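Local coordinates for homoserine O-acetyltransferase (Bacillus anthracis str. 'Ames Ancestor', PDB 3I1I), which probably transfers the acetyl group of acetyl-CoA to the hydroxyl of homoserine, a step toward methionine, using an alpha/beta-hydrolase fold, at residues G35-N38 with N43-L46; E138-M143 with P169-R174. All coordinates share one frame; numbering follows the deposited sequence.

Interaction 1: G35-N38 with N43-L46; sequences GTLN and NVIL
The side-chain amide of Asn43 is clasped by the backbone of Thr36 and Asn38, fastening the loop that joins strands 24-34 and 44-48 of the alpha/beta-hydrolase fold to the residue just before the second of them. The tight part is largely polar. Asn43 ND2 gives a hydrogen bond of 2.9 Å to Thr36 O, in the plane of that carbonyl and nearly in the plane of its own amide. On the other branch, Asn43 OD1 accepts Asn38 N at 3.0 Å; the bond is almost straight at the hydrogen, although the donor is tilted 33° from the carbonyl plane. Asparagine suits this place because one short side chain offers a donor and an acceptor to two backbone groups, and ND2 also reaches Gln85 O. Its CG lies between the backbone N and carbonyl carbon (chi1 66°), which turns the buried amide toward the loop. The partly exposed Asn38 amide stacks on that of Asn43, planes 11° apart, while its ND2 is tied to Ser42 OG.

The open side belongs to Thr36, which is exposed, its CB turned from the strand, and contributes its carbonyl rather than its hydroxyl. At the close apolar end, leucine at 37 adds a branch that also packs on Phe87 of its own chain and on Ser297 of a second subunit; Leu37 CD1 meets Val44 CG2 at 3.3 Å.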
loop_
_atom_site.group_PDB
_atom_site.type_symbol
_atom_site.label_atom_id
_atom_site.label_comp_id
_atom_site.label_asym_id
_atom_site.label_seq_id
_atom_site.Cartn_x
_atom_site.Cartn_y
_atom_site.Cartn_z
ATOM N N GLY A 35 4.440 -20.972 35.283
ATOM C CA GLY A 35 4.314 -22.326 35.838
ATOM C C GLY A 35 5.648 -22.945 36.245
ATOM O O GLY A 35 6.668 -22.263 36.327
ATOM N N THR A 36 5.623 -24.256 36.464
ATOM C CA THR A 36 6.724 -24.979 37.057
ATOM C C THR A 36 7.116 -26.185 36.220
ATOM O O THR A 36 6.277 -27.025 35.867
ATOM C CB THR A 36 6.316 -25.473 38.476
ATOM O OG1 THR A 36 5.815 -24.368 39.216
ATOM C CG2 THR A 36 7.484 -26.085 39.259
ATOM N N LEU A 37 8.403 -26.296 35.938
ATOM C CA LEU A 37 8.924 -27.431 35.210
ATOM C C LEU A 37 8.835 -28.679 36.096
ATOM O O LEU A 37 9.223 -28.644 37.232
ATOM C CB LEU A 37 10.362 -27.118 34.851
ATOM C CG LEU A 37 11.119 -27.992 33.851
ATOM C CD1 LEU A 37 10.406 -28.001 32.475
ATOM C CD2 LEU A 37 12.568 -27.481 33.788
ATOM N N ASN A 38 8.285 -29.776 35.601
ATOM C CA ASN A 38 8.172 -30.994 36.415
ATOM C C ASN A 38 9.509 -31.790 36.407
ATOM O O ASN A 38 10.433 -31.448 35.658
ATOM C CB ASN A 38 6.944 -31.813 35.987
ATOM C CG ASN A 38 7.131 -32.513 34.675
ATOM O OD1 ASN A 38 8.219 -32.511 34.096
ATOM N ND2 ASN A 38 6.065 -33.131 34.188
ATOM N N ASN A 43 6.466 -31.440 30.800
ATOM C CA ASN A 43 5.283 -30.567 30.765
ATOM C C ASN A 43 5.539 -29.177 30.142
ATOM O O ASN A 43 4.931 -28.183 30.529
ATOM C CB ASN A 43 4.714 -30.437 32.181
ATOM C CG ASN A 43 5.650 -29.711 33.118
ATOM O OD1 ASN A 43 6.872 -29.697 32.900
ATOM N ND2 ASN A 43 5.086 -29.053 34.134
ATOM N N VAL A 44 6.437 -29.120 29.169
ATOM C CA VAL A 44 6.810 -27.841 28.556
ATOM C C VAL A 44 6.001 -27.512 27.293
ATOM O O VAL A 44 5.902 -28.329 26.368
ATOM C CB VAL A 44 8.316 -27.801 28.184
ATOM C CG1 VAL A 44 8.709 -26.404 27.641
ATOM C CG2 VAL A 44 9.180 -28.210 29.402
ATOM N N ILE A 45 5.443 -26.302 27.268
ATOM C CA ILE A 45 4.750 -25.759 26.102
ATOM C C ILE A 45 5.467 -24.496 25.670
ATOM O O ILE A 45 5.633 -23.579 26.465
ATOM C CB ILE A 45 3.286 -25.420 26.432
ATOM C CG1 ILE A 45 2.548 -26.691 26.889
ATOM C CG2 ILE A 45 2.623 -24.803 25.233
ATOM C CD1 ILE A 45 1.009 -26.547 27.195
ATOM N N LEU A 46 5.914 -24.452 24.429
ATOM C CA LEU A 46 6.553 -23.265 23.887
ATOM C C LEU A 46 5.520 -22.496 23.085
ATOM O O LEU A 46 4.862 -23.087 22.250
ATOM C CB LEU A 46 7.739 -23.664 22.992
ATOM C CG LEU A 46 8.466 -22.522 22.271
ATOM C CD1 LEU A 46 9.042 -21.482 23.254
ATOM C CD2 LEU A 46 9.522 -23.081 21.322
#

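Interaction 2: E138-M143 with P169-R174; sequences ELIKDM and PHMVER
Met171, present as selenomethionine, reaches toward Ile140 and Lys141 on the last turn of helix 129-142, bridging that helix of the alpha/beta-hydrolase fold and the loop that leads from helix 156-167 into strand 174-178. The contact between the segments is apolar and light, burying 98 Å² in all, with no hydrogen bond across it. The methyl CE of Met171 lies 4.1 Å from Ile140 CG2 and 4.3 Å from Lys141 CG, so it meets a branched aliphatic group and the aliphatic base of a lysine. A long, flexible methionine-type chain, here with selenium in place of sulfur, suits the task, since the nearest CA atoms, those of Lys141 and Met171, are 10.2 Å apart. It runs extended through chi2 and bends at chi3 (75°) to set CE beside the helix. Isoleucine suits the buried side, packing also on Ile89 and Ile145, whereas lysine suits the exposed rim.

Backbone hydrogen bonds hold each partner. Asp142 N to Glu138 O keeps the helical turn regular, and Met171 and Glu173 both bond to the backbone of Leu148.

Arg174, which begins strand 174-178, is held by three acceptors away from the methyl contact. NH1 and NH2 bond the backbone carbonyls of His149 and Arg371 respectively, and the one salt bridge is local, Arg174 NH1 to Glu173 OE1 at 2.9 Å, on the anti side of the carboxylate.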
loop_
_atom_site.group_PDB
_atom_site.type_symbol
_atom_site.label_atom_id
_atom_site.label_comp_id
_atom_site.label_asym_id
_atom_site.label_seq_id
_atom_site.Cartn_x
_atom_site.Cartn_y
_atom_site.Cartn_z
ATOM N N GLU A 138 18.034 -23.968 20.847
ATOM C CA GLU A 138 19.258 -23.893 21.639
ATOM C C GLU A 138 18.924 -23.579 23.061
ATOM O O GLU A 138 19.520 -24.149 23.980
ATOM C CB GLU A 138 20.197 -22.797 21.185
ATOM C CG GLU A 138 20.606 -22.899 19.764
ATOM C CD GLU A 138 21.779 -23.781 19.585
ATOM O OE1 GLU A 138 22.843 -23.210 19.214
ATOM O OE2 GLU A 138 21.630 -25.020 19.798
ATOM N N LEU A 139 18.010 -22.629 23.240
ATOM C CA LEU A 139 17.578 -22.267 24.591
ATOM C C LEU A 139 16.910 -23.453 25.277
ATOM O O LEU A 139 17.244 -23.770 26.384
ATOM C CB LEU A 139 16.642 -21.044 24.585
ATOM C CG LEU A 139 15.842 -20.765 25.877
ATOM C CD1 LEU A 139 16.803 -20.751 27.052
ATOM C CD2 LEU A 139 15.050 -19.451 25.812
ATOM N N ILE A 140 15.969 -24.107 24.609
ATOM C CA ILE A 140 15.270 -25.264 25.200
ATOM C C ILE A 140 16.286 -26.361 25.620
ATOM O O ILE A 140 16.236 -26.874 26.739
ATOM C CB ILE A 140 14.227 -25.840 24.202
ATOM C CG1 ILE A 140 13.107 -24.792 23.931
ATOM C CG2 ILE A 140 13.602 -27.111 24.724
ATOM C CD1 ILE A 140 12.276 -24.454 25.166
ATOM N N LYS A 141 17.218 -26.681 24.726
ATOM C CA LYS A 141 18.219 -27.692 25.010
ATOM C C LYS A 141 19.087 -27.266 26.185
ATOM O O LYS A 141 19.270 -28.031 27.131
ATOM C CB LYS A 141 19.061 -28.053 23.780
ATOM C CG LYS A 141 18.255 -28.855 22.711
ATOM C CD LYS A 141 19.141 -29.452 21.532
ATOM C CE LYS A 141 19.557 -28.402 20.425
ATOM N NZ LYS A 141 19.894 -28.970 19.006
ATOM N N ASP A 142 19.524 -26.018 26.173
ATOM C CA ASP A 142 20.371 -25.518 27.226
ATOM C C ASP A 142 19.674 -25.465 28.561
ATOM O O ASP A 142 20.353 -25.475 29.591
ATOM C CB ASP A 142 20.954 -24.151 26.892
ATOM C CG ASP A 142 22.037 -24.223 25.836
ATOM O OD1 ASP A 142 22.446 -25.332 25.452
ATOM O OD2 ASP A 142 22.482 -23.163 25.373
HETATM N N MSE A 143 18.348 -25.419 28.563
HETATM C CA MSE A 143 17.579 -25.490 29.801
HETATM C C MSE A 143 17.390 -26.942 30.241
HETATM O O MSE A 143 16.804 -27.195 31.273
HETATM C CB MSE A 143 16.216 -24.822 29.629
HETATM C CG MSE A 143 16.280 -23.325 29.580
HETATM SE SE MSE A 143 14.493 -22.562 29.241
HETATM C CE MSE A 143 13.644 -22.994 30.944
ATOM N N PRO A 169 11.432 -32.959 14.572
ATOM C CA PRO A 169 10.373 -33.904 14.775
ATOM C C PRO A 169 10.571 -34.861 15.962
ATOM O O PRO A 169 9.586 -35.388 16.436
ATOM C CB PRO A 169 10.381 -34.705 13.472
ATOM C CG PRO A 169 11.770 -34.632 13.039
ATOM C CD PRO A 169 12.215 -33.267 13.355
ATOM N N HIS A 170 11.779 -35.112 16.447
ATOM C CA HIS A 170 11.867 -35.983 17.616
ATOM C C HIS A 170 11.534 -35.224 18.906
ATOM O O HIS A 170 11.479 -35.834 19.961
ATOM C CB HIS A 170 13.250 -36.647 17.745
ATOM C CG HIS A 170 13.750 -37.261 16.475
ATOM N ND1 HIS A 170 12.918 -37.912 15.580
ATOM C CD2 HIS A 170 14.998 -37.310 15.938
ATOM C CE1 HIS A 170 13.625 -38.306 14.535
ATOM N NE2 HIS A 170 14.893 -37.973 14.737
HETATM N N MSE A 171 11.317 -33.912 18.825
HETATM C CA MSE A 171 11.158 -33.090 20.003
HETATM C C MSE A 171 9.768 -32.567 20.207
HETATM O O MSE A 171 9.502 -32.061 21.270
HETATM C CB MSE A 171 12.084 -31.876 19.940
HETATM C CG MSE A 171 13.563 -32.188 20.109
HETATM SE SE MSE A 171 14.652 -30.600 20.064
HETATM C CE MSE A 171 14.201 -29.917 21.856
ATOM N N VAL A 172 8.877 -32.665 19.227
ATOM C CA VAL A 172 7.578 -32.013 19.318
ATOM C C VAL A 172 6.434 -33.026 19.393
ATOM O O VAL A 172 6.153 -33.748 18.452
ATOM C CB VAL A 172 7.362 -31.073 18.110
ATOM C CG1 VAL A 172 5.987 -30.392 18.175
ATOM C CG2 VAL A 172 8.496 -30.033 17.999
ATOM N N GLU A 173 5.730 -33.056 20.504
ATOM C CA GLU A 173 4.617 -33.985 20.650
ATOM C C GLU A 173 3.361 -33.512 19.946
ATOM O O GLU A 173 2.593 -34.331 19.396
ATOM C CB GLU A 173 4.315 -34.225 22.117
ATOM C CG GLU A 173 5.491 -34.881 22.812
ATOM C CD GLU A 173 5.229 -35.235 24.257
ATOM O OE1 GLU A 173 4.070 -35.192 24.731
ATOM O OE2 GLU A 173 6.211 -35.579 24.925
ATOM N N ARG A 174 3.167 -32.195 19.983
ATOM C CA ARG A 174 1.948 -31.568 19.535
ATOM C C ARG A 174 2.263 -30.225 18.967
ATOM O O ARG A 174 3.041 -29.479 19.536
ATOM C CB ARG A 174 1.010 -31.372 20.695
ATOM C CG ARG A 174 0.573 -32.643 21.354
ATOM C CD ARG A 174 -0.303 -32.375 22.588
ATOM N NE ARG A 174 -0.498 -33.590 23.352
ATOM C CZ ARG A 174 0.447 -34.185 24.086
ATOM N NH1 ARG A 174 1.675 -33.673 24.206
ATOM N NH2 ARG A 174 0.162 -35.319 24.714
#

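How the interactions relate
From the N terminus, the chain leaves strand 24-34 and interaction 1 closes a short loop of four intervening residues at the entrance to strand 44-48. After strand 87-91 and helix 129-142, interaction 2 closes a longer one, whose 25 intervening residues include strand 150-154 and helix 156-167. The two closures follow in series, neither nesting nor crossing. Their centres lie 12 Å apart and they do not touch, yet they share neighbours: Val44 and Ile140 both pack on Ile89 and Ile145. Interaction 1 thus secures a loop to a central strand, while interaction 2 joins a helix packed against the sheet to the approach to strand 174-178.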